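Peptidoglycan-binding domain 1 (Burkholderia, PDB 5NM7) is a modular phage endolysin that probably binds bacterial peptidoglycan through one domain and cleaves it with a lysozyme-like N-acetylmuramidase domain. Local coordinates at residues A[87-92]-A[227-232]; A[91-96]-A[256-261]; A[113-118]-A[156-161]; A[120-125]-A[142-147]. One frame throughout, in Å; residues are numbered along the deposited sequence.

Contact 1 (A[87-92]-A[227-232]); sequences LQVDLA and ALRSKK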
loop_
_atom_site.group_PDB
_atom_site.type_symbol
_atom_site.label_atom_id
_atom_site.label_comp_id
_atom_site.label_asym_id
_atom_site.label_seq_id
_atom_site.Cartn_x
_atom_site.Cartn_y
_atom_site.Cartn_z
ATOM N N LEU A 87 2.051 5.526 -15.548
ATOM C CA LEU A 87 3.485 5.608 -15.307
ATOM C C LEU A 87 4.341 5.247 -16.507
ATOM O O LEU A 87 5.534 5.553 -16.498
ATOM C CB LEU A 87 3.872 4.688 -14.133
ATOM C CG LEU A 87 3.291 5.084 -12.773
ATOM C CD1 LEU A 87 3.397 3.922 -11.824
ATOM C CD2 LEU A 87 4.016 6.265 -12.212
ATOM N N GLN A 88 3.744 4.589 -17.506
ATOM C CA GLN A 88 4.479 3.965 -18.615
ATOM C C GLN A 88 5.533 3.003 -18.065
ATOM O O GLN A 88 6.717 3.042 -18.412
ATOM C CB GLN A 88 5.083 5.030 -19.564
ATOM C CG GLN A 88 4.035 5.890 -20.241
ATOM C CD GLN A 88 3.251 5.126 -21.281
ATOM O OE1 GLN A 88 3.829 4.604 -22.249
ATOM N NE2 GLN A 88 1.948 4.934 -21.024
ATOM N N VAL A 89 5.076 2.161 -17.140
ATOM C CA VAL A 89 5.896 1.156 -16.481
ATOM C C VAL A 89 5.235 -0.187 -16.802
ATOM O O VAL A 89 4.017 -0.291 -16.925
ATOM C CB VAL A 89 5.957 1.452 -14.961
ATOM C CG1 VAL A 89 6.535 0.282 -14.167
ATOM C CG2 VAL A 89 6.760 2.723 -14.669
ATOM N N ASP A 90 6.068 -1.209 -16.972
ATOM C CA ASP A 90 5.633 -2.554 -17.242
ATOM C C ASP A 90 4.666 -2.969 -16.099
ATOM O O ASP A 90 4.900 -2.666 -14.932
ATOM C CB ASP A 90 6.882 -3.468 -17.368
ATOM C CG ASP A 90 7.664 -3.275 -18.722
ATOM O OD1 ASP A 90 7.139 -2.705 -19.712
ATOM O OD2 ASP A 90 8.821 -3.729 -18.796
ATOM N N LEU A 91 3.556 -3.582 -16.461
ATOM C CA LEU A 91 2.527 -3.958 -15.479
ATOM C C LEU A 91 3.125 -4.828 -14.370
ATOM O O LEU A 91 2.820 -4.622 -13.181
ATOM C CB LEU A 91 1.363 -4.691 -16.144
ATOM C CG LEU A 91 0.318 -5.267 -15.170
ATOM C CD1 LEU A 91 -0.330 -4.163 -14.334
ATOM C CD2 LEU A 91 -0.734 -6.076 -15.912
ATOM N N ALA A 92 4.015 -5.754 -14.746
ATOM C CA ALA A 92 4.675 -6.608 -13.763
ATOM C C ALA A 92 5.447 -5.792 -12.731
ATOM O O ALA A 92 5.533 -6.166 -11.560
ATOM C CB ALA A 92 5.599 -7.606 -14.443
ATOM N N ALA A 227 13.951 5.127 -12.469
ATOM C CA ALA A 227 14.461 3.943 -11.789
ATOM C C ALA A 227 13.416 2.835 -11.851
ATOM O O ALA A 227 13.738 1.704 -12.160
ATOM C CB ALA A 227 14.868 4.240 -10.382
ATOM N N LEU A 228 12.153 3.198 -11.630
ATOM C CA LEU A 228 11.087 2.258 -11.713
ATOM C C LEU A 228 10.894 1.715 -13.120
ATOM O O LEU A 228 10.800 0.509 -13.340
ATOM C CB LEU A 228 9.789 2.894 -11.190
ATOM C CG LEU A 228 8.584 1.963 -11.193
ATOM C CD1 LEU A 228 8.856 0.699 -10.409
ATOM C CD2 LEU A 228 7.419 2.726 -10.622
ATOM N N ARG A 229 10.898 2.610 -14.103
ATOM C CA ARG A 229 10.706 2.207 -15.478
ATOM C C ARG A 229 11.767 1.231 -15.916
ATOM O O ARG A 229 11.454 0.318 -16.667
ATOM C CB ARG A 229 10.722 3.416 -16.407
ATOM C CG ARG A 229 9.433 4.204 -16.328
ATOM C CD ARG A 229 9.536 5.412 -17.233
ATOM N NE ARG A 229 8.273 6.122 -17.338
ATOM C CZ ARG A 229 8.160 7.348 -17.825
ATOM N NH1 ARG A 229 9.240 8.010 -18.257
ATOM N NH2 ARG A 229 6.975 7.916 -17.894
ATOM N N SER A 230 12.998 1.452 -15.455
ATOM C CA SER A 230 14.167 0.683 -15.900
ATOM C C SER A 230 14.436 -0.515 -14.937
ATOM O O SER A 230 15.452 -1.201 -15.056
ATOM C CB SER A 230 15.348 1.648 -16.105
ATOM O OG SER A 230 15.923 2.111 -14.877
ATOM N N LYS A 231 13.503 -0.749 -14.006
ATOM C CA LYS A 231 13.565 -1.837 -13.036
ATOM C C LYS A 231 14.850 -1.836 -12.240
ATOM O O LYS A 231 15.474 -2.891 -12.010
ATOM C CB LYS A 231 13.325 -3.184 -13.717
ATOM C CG LYS A 231 12.017 -3.298 -14.473
ATOM C CD LYS A 231 12.244 -3.095 -15.973
ATOM C CE LYS A 231 11.389 -4.012 -16.807
ATOM N NZ LYS A 231 11.649 -3.801 -18.261
ATOM N N LYS A 232 15.311 -0.655 -11.871
ATOM C CA LYS A 232 16.512 -0.503 -11.057
ATOM C C LYS A 232 16.021 -0.556 -9.615
ATOM O O LYS A 232 15.783 0.467 -8.957
ATOM C CB LYS A 232 17.241 0.788 -11.343
ATOM C CG LYS A 232 17.837 0.882 -12.731
ATOM C CD LYS A 232 18.671 2.163 -12.763
ATOM C CE LYS A 232 19.158 2.605 -14.105
ATOM N NZ LYS A 232 18.838 1.675 -15.182
HETATM O O HOH W 1 8.824 -0.477 -17.494
#
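Arg229 CG stands anti to its own carbonyl carbon (chi1 -76°) and the chain runs extended from there to NE, which carries the guanidinium to Leu87 O. Val89 CG1 is anti to the backbone N, and both of its methyls meet Leu228 CG. Two nitrogens hold Leu87 O side-on: Arg229 NE at 2.9 Å, almost in line with the C=O bond, and Arg229 NH2 at 3.1 Å, above the carbonyl plane. The oxygen lies in the guanidinium plane, so the pair of bonds fixes the rotation of that group. Gln88 closes helix 77-87 as C-prime residue of a Schellman motif, and a positive charge at such a helix end would probably be favourable. Val89 CG2 packs 3.5 Å from Arg229 CG. Lys231, C-prime of a second Schellman motif, crosses Asp90 at about a right angle to make a salt bridge, NZ to Asp90 OD2 2.9 Å. One water bridges Asp90 N and Arg229 O. The contact thus joins two helix ends: Leu87 packs on Val215 and Val218 of helix 207-219, Leu228 on Trp233 and Phe236 of helix 233-241, and Lys231 on Phe258 of helix 250-265.

Contact 2 (A[91-96]-A[256-261]); sequences LAAVRA and RAFDRY
Tyr261 and Arg95 lead a packing of two helices within the lysozyme-like domain, 91-96 against 256-261. The short axes approach to 8.1 Å at an angle of 133° between their directions, a closeness that alanines at positions 92, 93, 96 and 257 permit. Tyr261 CB rests 3.7 Å from Ala92 CB. Beyond it, CG is anti to the carbonyl carbon (chi1 -70°), which places it beneath CB and CD of Arg95. Of the two ring carbons next to CG, CD1 meets Arg95 CD at 3.5 Å and CD2 approaches Ala96 N at 3.6 Å; farther out, CE2 touches Arg95 O. The centre of the face is taken by Arg95 CB, 3.5 Å from the centroid and only 10° off the normal, a clear CH-pi contact. At the tip, OH is hydrogen-bonded to Glu99 OE1, while the guanidinium of Arg95 goes on to a salt bridge with Asp77. Arg260, on the same helix as Tyr261, reaches the other carboxylate oxygen of Glu99. Phe258 presents its edge rather than its face to the first helix, with CD1 lying 3.6 Å from Ala93 N and CE1 against Ala92 CB. Nearer the start of segment 256-261, Ala96 CB meets Ala257 CB at 3.7 Å and the backbone N of Phe258 at 3.5 Å.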
loop_
_atom_site.group_PDB
_atom_site.type_symbol
_atom_site.label_atom_id
_atom_site.label_comp_id
_atom_site.label_asym_id
_atom_site.label_seq_id
_atom_site.Cartn_x
_atom_site.Cartn_y
_atom_site.Cartn_z
ATOM N N LEU A 91 3.556 -3.582 -16.461
ATOM C CA LEU A 91 2.527 -3.958 -15.479
ATOM C C LEU A 91 3.125 -4.828 -14.370
ATOM O O LEU A 91 2.820 -4.622 -13.181
ATOM C CB LEU A 91 1.363 -4.691 -16.144
ATOM C CG LEU A 91 0.318 -5.267 -15.170
ATOM C CD1 LEU A 91 -0.330 -4.163 -14.334
ATOM C CD2 LEU A 91 -0.734 -6.076 -15.912
ATOM N N ALA A 92 4.015 -5.754 -14.746
ATOM C CA ALA A 92 4.675 -6.608 -13.763
ATOM C C ALA A 92 5.447 -5.792 -12.731
ATOM O O ALA A 92 5.533 -6.166 -11.560
ATOM C CB ALA A 92 5.599 -7.606 -14.443
ATOM N N ALA A 93 6.050 -4.672 -13.165
ATOM C CA ALA A 93 6.743 -3.804 -12.233
ATOM C C ALA A 93 5.799 -3.111 -11.262
ATOM O O ALA A 93 6.119 -2.960 -10.068
ATOM C CB ALA A 93 7.615 -2.765 -12.966
ATOM N N VAL A 94 4.644 -2.704 -11.761
ATOM C CA VAL A 94 3.598 -2.090 -10.915
ATOM C C VAL A 94 3.033 -3.096 -9.929
ATOM O O VAL A 94 2.877 -2.783 -8.763
ATOM C CB VAL A 94 2.472 -1.465 -11.754
ATOM C CG1 VAL A 94 1.317 -1.010 -10.880
ATOM C CG2 VAL A 94 3.027 -0.273 -12.536
ATOM N N ARG A 95 2.781 -4.306 -10.399
ATOM C CA ARG A 95 2.371 -5.373 -9.504
ATOM C C ARG A 95 3.392 -5.662 -8.426
ATOM O O ARG A 95 3.037 -5.822 -7.252
ATOM C CB ARG A 95 2.114 -6.653 -10.283
ATOM C CG ARG A 95 0.923 -6.591 -11.206
ATOM C CD ARG A 95 0.667 -8.019 -11.691
ATOM N NE ARG A 95 -0.473 -8.137 -12.584
ATOM C CZ ARG A 95 -1.767 -8.102 -12.225
ATOM N NH1 ARG A 95 -2.150 -7.918 -10.952
ATOM N NH2 ARG A 95 -2.696 -8.256 -13.161
ATOM N N ALA A 96 4.686 -5.686 -8.788
ATOM C CA ALA A 96 5.751 -5.844 -7.805
ATOM C C ALA A 96 5.815 -4.729 -6.791
ATOM O O ALA A 96 5.919 -4.955 -5.630
ATOM C CB ALA A 96 7.096 -5.984 -8.505
ATOM N N ARG A 256 12.575 -9.834 -6.926
ATOM C CA ARG A 256 12.003 -11.172 -6.989
ATOM C C ARG A 256 10.499 -11.208 -7.238
ATOM O O ARG A 256 10.010 -12.063 -7.970
ATOM C CB ARG A 256 12.491 -11.991 -5.767
ATOM C CG ARG A 256 14.026 -11.905 -5.706
ATOM C CD ARG A 256 14.748 -13.138 -5.250
ATOM N NE ARG A 256 16.199 -12.884 -5.259
ATOM C CZ ARG A 256 17.101 -13.481 -4.477
ATOM N NH1 ARG A 256 16.742 -14.391 -3.571
ATOM N NH2 ARG A 256 18.378 -13.147 -4.592
ATOM N N ALA A 257 9.746 -10.216 -6.749
ATOM C CA ALA A 257 8.354 -10.069 -7.122
ATOM C C ALA A 257 8.148 -9.815 -8.611
ATOM O O ALA A 257 7.262 -10.395 -9.234
ATOM C CB ALA A 257 7.679 -8.945 -6.313
ATOM N N PHE A 258 8.954 -8.904 -9.141
ATOM C CA PHE A 258 8.922 -8.563 -10.554
ATOM C C PHE A 258 9.183 -9.806 -11.415
ATOM O O PHE A 258 8.443 -10.048 -12.372
ATOM C CB PHE A 258 9.981 -7.506 -10.880
ATOM C CG PHE A 258 10.134 -7.272 -12.366
ATOM C CD1 PHE A 258 9.159 -6.582 -13.091
ATOM C CD2 PHE A 258 11.229 -7.785 -13.041
ATOM C CE1 PHE A 258 9.277 -6.386 -14.463
ATOM C CE2 PHE A 258 11.342 -7.621 -14.418
ATOM C CZ PHE A 258 10.373 -6.923 -15.129
ATOM N N ASP A 259 10.191 -10.591 -11.030
ATOM C CA ASP A 259 10.470 -11.851 -11.756
ATOM C C ASP A 259 9.227 -12.735 -11.728
ATOM O O ASP A 259 8.827 -13.257 -12.749
ATOM C CB ASP A 259 11.666 -12.604 -11.167
ATOM C CG ASP A 259 13.018 -11.891 -11.399
ATOM O OD1 ASP A 259 13.120 -11.011 -12.291
ATOM O OD2 ASP A 259 13.983 -12.196 -10.649
ATOM N N ARG A 260 8.606 -12.892 -10.558
ATOM C CA ARG A 260 7.373 -13.699 -10.456
ATOM C C ARG A 260 6.263 -13.242 -11.385
ATOM O O ARG A 260 5.634 -14.048 -12.074
ATOM C CB ARG A 260 6.805 -13.715 -9.030
ATOM C CG ARG A 260 7.231 -14.864 -8.168
ATOM C CD ARG A 260 6.394 -14.943 -6.896
ATOM N NE ARG A 260 6.299 -13.713 -6.102
ATOM C CZ ARG A 260 7.223 -13.249 -5.251
ATOM N NH1 ARG A 260 8.397 -13.874 -5.054
ATOM N NH2 ARG A 260 6.982 -12.116 -4.597
ATOM N N TYR A 261 5.996 -11.938 -11.383
ATOM C CA TYR A 261 4.945 -11.378 -12.202
ATOM C C TYR A 261 5.257 -11.400 -13.688
ATOM O O TYR A 261 4.340 -11.526 -14.501
ATOM C CB TYR A 261 4.564 -9.951 -11.758
ATOM C CG TYR A 261 3.842 -9.911 -10.426
ATOM C CD1 TYR A 261 2.590 -10.528 -10.279
ATOM C CD2 TYR A 261 4.389 -9.260 -9.340
ATOM C CE1 TYR A 261 1.912 -10.494 -9.069
ATOM C CE2 TYR A 261 3.725 -9.214 -8.135
ATOM C CZ TYR A 261 2.488 -9.839 -8.007
ATOM O OH TYR A 261 1.854 -9.789 -6.789
#

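Contact 3 (A[113-118]-A[156-161]); sequences PVILYE and AEYARL
Glu157 OE1 is gripped from two sides, by the backbone N of Tyr117 and by Arg160 NH1. The first bond, Tyr117 N to Glu157 OE1, is 2.8 Å long and almost straight (171°), and arrives on the anti side of the carboxylate. Arg160 NH1 meets Glu157 OE1 on its syn lone pair, 3.3 Å away, in a salt bridge one turn along the same helix. Since OE2 accepts from the backbone N of Ala152 and of Gly153, both oxygens are occupied and the carboxylate is firmly oriented. The Arg160 guanidinium also turns one face to the edge of the Tyr117 ring, CZ to CD1 3.6 Å, with the two planes 78° apart. Its NH1 makes a weak bond to Tyr117 O, a water links that oxygen to NH2, and NH2 also donates to Ala142 O. The backbone that Glu157 holds belongs to strand 115-117, an outer strand of the small three-stranded antiparallel sheet of the lysozyme-like domain, and the 156-161 part of helix 156-167 runs obliquely over it. Between the two layers, chi1 of Ile115 (56°) puts CG1 between the backbone N and the carbonyl carbon, and an extended chi2 carries CD1 over the centre of the Tyr158 ring. This CH-pi contact is 3.5 Å from the centroid; Ile115 CD1 also reaches Glu157 CB at 3.6 Å and Leu161 CD2 at 4.0 Å. The Tyr158 hydroxyl donates to Pro113 O in the carbonyl plane, on a lone pair, with OH and O 2.6 Å apart.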
loop_
_atom_site.group_PDB
_atom_site.type_symbol
_atom_site.label_atom_id
_atom_site.label_comp_id
_atom_site.label_asym_id
_atom_site.label_seq_id
_atom_site.Cartn_x
_atom_site.Cartn_y
_atom_site.Cartn_z
ATOM N N PRO A 113 -8.720 6.070 6.510
ATOM C CA PRO A 113 -7.430 5.645 5.936
ATOM C C PRO A 113 -6.335 5.384 6.976
ATOM O O PRO A 113 -6.288 6.008 8.041
ATOM C CB PRO A 113 -7.055 6.807 5.000
ATOM C CG PRO A 113 -8.026 7.899 5.245
ATOM C CD PRO A 113 -9.150 7.412 6.092
ATOM N N VAL A 114 -5.414 4.483 6.646
ATOM C CA VAL A 114 -4.238 4.238 7.463
ATOM C C VAL A 114 -3.350 5.482 7.409
ATOM O O VAL A 114 -3.163 6.052 6.336
ATOM C CB VAL A 114 -3.487 2.977 6.984
ATOM C CG1 VAL A 114 -2.227 2.776 7.799
ATOM C CG2 VAL A 114 -4.394 1.755 7.137
ATOM N N ILE A 115 -2.904 5.926 8.572
ATOM C CA ILE A 115 -2.095 7.147 8.697
ATOM C C ILE A 115 -0.941 6.950 9.618
ATOM O O ILE A 115 -0.930 6.052 10.463
ATOM C CB ILE A 115 -2.919 8.373 9.189
ATOM C CG1 ILE A 115 -3.617 8.067 10.510
ATOM C CG2 ILE A 115 -3.908 8.806 8.147
ATOM C CD1 ILE A 115 -4.024 9.295 11.253
ATOM N N LEU A 116 0.056 7.827 9.474
ATOM C CA LEU A 116 1.099 7.984 10.462
ATOM C C LEU A 116 1.425 9.450 10.552
ATOM O O LEU A 116 1.775 10.090 9.548
ATOM C CB LEU A 116 2.364 7.183 10.124
ATOM C CG LEU A 116 3.358 7.001 11.273
ATOM C CD1 LEU A 116 2.781 6.054 12.323
ATOM C CD2 LEU A 116 4.674 6.433 10.754
ATOM N N TYR A 117 1.245 10.005 11.744
ATOM C CA TYR A 117 1.500 11.408 11.977
ATOM C C TYR A 117 2.974 11.627 12.367
ATOM O O TYR A 117 3.520 10.845 13.145
ATOM C CB TYR A 117 0.540 11.902 13.064
ATOM C CG TYR A 117 0.886 13.287 13.554
ATOM C CD1 TYR A 117 1.611 13.451 14.707
ATOM C CD2 TYR A 117 0.527 14.416 12.821
ATOM C CE1 TYR A 117 1.977 14.698 15.156
ATOM C CE2 TYR A 117 0.886 15.670 13.258
ATOM C CZ TYR A 117 1.598 15.798 14.434
ATOM O OH TYR A 117 1.986 17.042 14.900
ATOM N N GLU A 118 3.606 12.639 11.761
ATOM C CA GLU A 118 5.046 12.880 11.851
ATOM C C GLU A 118 5.297 14.236 12.514
ATOM O O GLU A 118 5.220 15.294 11.863
ATOM C CB GLU A 118 5.680 12.876 10.460
ATOM C CG GLU A 118 5.524 11.567 9.679
ATOM C CD GLU A 118 6.439 10.463 10.163
ATOM O OE1 GLU A 118 7.171 10.673 11.131
ATOM O OE2 GLU A 118 6.418 9.371 9.549
ATOM N N ALA A 156 -5.117 4.828 16.981
ATOM C CA ALA A 156 -4.579 5.792 17.946
ATOM C C ALA A 156 -3.832 6.938 17.243
ATOM O O ALA A 156 -3.718 8.013 17.798
ATOM C CB ALA A 156 -3.711 5.126 18.983
ATOM N N GLU A 157 -3.372 6.727 16.007
ATOM C CA GLU A 157 -2.830 7.842 15.242
ATOM C C GLU A 157 -3.815 8.959 15.029
ATOM O O GLU A 157 -3.400 10.098 14.977
ATOM C CB GLU A 157 -2.346 7.444 13.865
ATOM C CG GLU A 157 -1.038 6.719 13.890
ATOM C CD GLU A 157 0.071 7.501 14.553
ATOM O OE1 GLU A 157 0.500 8.561 14.034
ATOM O OE2 GLU A 157 0.546 7.041 15.601
ATOM N N TYR A 158 -5.108 8.636 14.905
ATOM C CA TYR A 158 -6.120 9.678 14.709
ATOM C C TYR A 158 -6.267 10.580 15.921
ATOM O O TYR A 158 -6.611 11.751 15.759
ATOM C CB TYR A 158 -7.452 9.112 14.293
ATOM C CG TYR A 158 -7.479 8.884 12.811
ATOM C CD1 TYR A 158 -7.752 9.920 11.947
ATOM C CD2 TYR A 158 -7.131 7.652 12.279
ATOM C CE1 TYR A 158 -7.733 9.732 10.573
ATOM C CE2 TYR A 158 -7.144 7.424 10.904
ATOM C CZ TYR A 158 -7.399 8.469 10.049
ATOM O OH TYR A 158 -7.425 8.294 8.679
ATOM N N ALA A 159 -6.018 10.056 17.102
ATOM C CA ALA A 159 -5.990 10.892 18.325
ATOM C C ALA A 159 -4.852 11.910 18.248
ATOM O O ALA A 159 -5.038 13.093 18.557
ATOM C CB ALA A 159 -5.892 10.036 19.586
ATOM N N ARG A 160 -3.669 11.455 17.821
ATOM C CA ARG A 160 -2.540 12.354 17.637
ATOM C C ARG A 160 -2.849 13.407 16.551
ATOM O O ARG A 160 -2.567 14.604 16.736
ATOM C CB ARG A 160 -1.291 11.564 17.267
ATOM C CG ARG A 160 -0.808 10.636 18.367
ATOM C CD ARG A 160 0.452 9.898 17.928
ATOM N NE ARG A 160 1.564 10.804 17.968
ATOM C CZ ARG A 160 2.555 10.887 17.110
ATOM N NH1 ARG A 160 2.593 10.131 15.963
ATOM N NH2 ARG A 160 3.505 11.788 17.402
ATOM N N LEU A 161 -3.386 12.956 15.421
ATOM C CA LEU A 161 -3.754 13.852 14.323
ATOM C C LEU A 161 -4.795 14.909 14.810
ATOM O O LEU A 161 -4.629 16.106 14.567
ATOM C CB LEU A 161 -4.324 13.098 13.143
ATOM C CG LEU A 161 -4.780 13.938 11.948
ATOM C CD1 LEU A 161 -3.665 14.807 11.427
ATOM C CD2 LEU A 161 -5.351 13.069 10.842
HETATM O O HOH W 2 5.157 11.652 15.193
#

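Contact 4 (A[120-125]-A[142-147]); sequences HIMYRQ and ALVNSK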
loop_
_atom_site.group_PDB
_atom_site.type_symbol
_atom_site.label_atom_id
_atom_site.label_comp_id
_atom_site.label_asym_id
_atom_site.label_seq_id
_atom_site.Cartn_x
_atom_site.Cartn_y
_atom_site.Cartn_z
ATOM N N HIS A 120 7.911 15.665 13.631
ATOM C CA HIS A 120 9.039 16.458 13.081
ATOM C C HIS A 120 8.690 17.185 11.790
ATOM O O HIS A 120 9.216 18.272 11.534
ATOM C CB HIS A 120 10.302 15.602 12.984
ATOM C CG HIS A 120 10.297 14.632 11.864
ATOM N ND1 HIS A 120 9.502 13.503 11.854
ATOM C CD2 HIS A 120 10.994 14.612 10.702
ATOM C CE1 HIS A 120 9.697 12.846 10.721
ATOM N NE2 HIS A 120 10.624 13.482 10.024
ATOM N N ILE A 121 7.778 16.635 10.990
ATOM C CA ILE A 121 7.261 17.344 9.850
ATOM C C ILE A 121 6.267 18.422 10.288
ATOM O O ILE A 121 6.188 19.492 9.664
ATOM C CB ILE A 121 6.609 16.390 8.815
ATOM C CG1 ILE A 121 7.606 15.305 8.366
ATOM C CG2 ILE A 121 6.096 17.149 7.611
ATOM C CD1 ILE A 121 8.901 15.838 7.767
ATOM N N MET A 122 5.463 18.148 11.322
ATOM C CA MET A 122 4.577 19.194 11.858
ATOM C C MET A 122 5.412 20.412 12.277
ATOM O O MET A 122 5.095 21.540 11.885
ATOM C CB MET A 122 3.785 18.709 13.067
ATOM C CG MET A 122 2.778 19.744 13.589
ATOM S SD MET A 122 1.449 20.041 12.452
ATOM C CE MET A 122 0.237 20.814 13.535
ATOM N N TYR A 123 6.461 20.157 13.042
ATOM C CA TYR A 123 7.429 21.181 13.434
ATOM C C TYR A 123 7.859 22.024 12.218
ATOM O O TYR A 123 7.793 23.263 12.227
ATOM C CB TYR A 123 8.647 20.520 14.087
ATOM C CG TYR A 123 9.695 21.509 14.538
ATOM C CD1 TYR A 123 9.474 22.339 15.649
ATOM C CD2 TYR A 123 10.898 21.644 13.844
ATOM C CE1 TYR A 123 10.427 23.262 16.068
ATOM C CE2 TYR A 123 11.858 22.561 14.258
ATOM C CZ TYR A 123 11.618 23.362 15.366
ATOM O OH TYR A 123 12.568 24.272 15.777
ATOM N N ARG A 124 8.228 21.326 11.155
ATOM C CA ARG A 124 8.679 21.947 9.925
ATOM C C ARG A 124 7.591 22.796 9.239
ATOM O O ARG A 124 7.865 23.907 8.767
ATOM C CB ARG A 124 9.152 20.837 8.983
ATOM C CG ARG A 124 10.257 21.191 8.034
ATOM C CD ARG A 124 10.717 19.941 7.273
ATOM N NE ARG A 124 11.108 20.399 5.950
ATOM C CZ ARG A 124 12.267 20.993 5.645
ATOM N NH1 ARG A 124 13.235 21.143 6.549
ATOM N NH2 ARG A 124 12.472 21.413 4.399
ATOM N N GLN A 125 6.364 22.279 9.177
ATOM C CA GLN A 125 5.276 22.956 8.486
ATOM C C GLN A 125 4.785 24.190 9.247
ATOM O O GLN A 125 4.354 25.180 8.620
ATOM C CB GLN A 125 4.100 22.003 8.195
ATOM C CG GLN A 125 4.460 20.835 7.289
ATOM C CD GLN A 125 5.045 21.279 5.950
ATOM O OE1 GLN A 125 6.263 21.271 5.766
ATOM N NE2 GLN A 125 4.182 21.692 5.033
ATOM N N ALA A 142 5.166 15.687 22.526
ATOM C CA ALA A 142 4.790 14.441 21.859
ATOM C C ALA A 142 4.277 14.664 20.430
ATOM O O ALA A 142 4.363 13.750 19.597
ATOM C CB ALA A 142 3.732 13.707 22.674
ATOM N N LEU A 143 3.700 15.850 20.183
ATOM C CA LEU A 143 3.062 16.206 18.909
ATOM C C LEU A 143 3.846 17.111 18.002
ATOM O O LEU A 143 3.625 17.141 16.792
ATOM C CB LEU A 143 1.750 16.949 19.174
ATOM C CG LEU A 143 0.626 16.147 19.773
ATOM C CD1 LEU A 143 -0.536 17.088 20.058
ATOM C CD2 LEU A 143 0.193 15.034 18.834
ATOM N N VAL A 144 4.693 17.942 18.592
ATOM C CA VAL A 144 5.482 18.886 17.811
ATOM C C VAL A 144 6.873 18.728 18.365
ATOM O O VAL A 144 7.064 18.885 19.572
ATOM C CB VAL A 144 5.013 20.344 17.983
ATOM C CG1 VAL A 144 5.769 21.249 17.027
ATOM C CG2 VAL A 144 3.519 20.479 17.748
ATOM N N ASN A 145 7.826 18.384 17.500
ATOM C CA ASN A 145 9.175 18.047 17.940
ATOM C C ASN A 145 10.127 17.946 16.761
ATOM O O ASN A 145 9.794 17.337 15.761
ATOM C CB ASN A 145 9.142 16.707 18.680
ATOM C CG ASN A 145 10.237 16.568 19.717
ATOM O OD1 ASN A 145 11.383 16.934 19.485
ATOM N ND2 ASN A 145 9.886 16.010 20.873
ATOM N N SER A 146 11.330 18.510 16.878
ATOM C CA SER A 146 12.353 18.342 15.835
ATOM C C SER A 146 12.879 16.897 15.775
ATOM O O SER A 146 13.446 16.488 14.776
ATOM C CB SER A 146 13.514 19.331 16.036
ATOM O OG SER A 146 14.248 19.022 17.210
ATOM N N LYS A 147 12.709 16.156 16.864
ATOM C CA LYS A 147 12.989 14.717 16.926
ATOM C C LYS A 147 11.811 13.900 16.378
ATOM O O LYS A 147 10.659 14.112 16.754
ATOM C CB LYS A 147 13.241 14.265 18.369
ATOM C CG LYS A 147 14.688 14.034 18.740
ATOM C CD LYS A 147 14.812 14.156 20.261
ATOM C CE LYS A 147 15.964 13.320 20.849
ATOM N NZ LYS A 147 15.560 11.886 21.023
#
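Tyr123, His120 and Val144 bury the most surface where helix 119-128 is flanked by an irregular loop that carries an Asx turn at Asn145. The loop runs counter to the helix: His120 lies beside Ser146, and Tyr123, one turn later, beside Val144. Tyr123 CG is anti to the backbone N (chi1 -179°), which places it, and the ring beyond, against Val144 and Ser146. Ser146 CB lies over one face, near the rim, 4.0 Å from Tyr123 CE2. Val144 comes in at the ring edge instead, its CG1 4.1 Å from Tyr123 CD1 and 4.0 Å from Tyr123 CA, the two side chains crossing at about a right angle. The other methyl of Val144, CG2, faces Met122 CG, and Met122 goes deeper, onto Ala164 of helix 156-167 and Cys171 and Ala172 of helix 169-174. His120 touches through its backbone and CB, while its imidazole leads away from the loop. Asn145 O sits close against that backbone, 2.9 Å from His120 CA in a CA-H...O contact and 3.3 Å from His120 CB. No conventional hydrogen bond joins the two segments; just before the helical one, Arg119 NE ties down Lys147 O. The loop keeps its own shape through Asn145: ND2 is bonded to Pro141 O, and OD1 accepts from Lys147 N at 3.0 Å, the donor standing above the plane of the amide carbonyl.

Overall arrangement
The four contacts form two pairs within the lysozyme-like part of the chain. Contacts 1 and 2 share helix 91-101, their centres 9 Å apart, and touch where Val89 CG1 meets Val94 CG2 at 3.9 Å. Contacts 3 and 4 have centres 14 Å apart and are joined through a probable hydrogen bond, Tyr117 OH to Leu143 O at 2.5 Å. The pairs are well separated, with contacts 2 and 3 at about 31 Å between centres and on opposite sides of the chain's centre. A bound glycine lies about 7 Å from the Leu87 side chain in contact 1, and a bound glycine, probably another, about 8 Å from that of Tyr261 in contact 2.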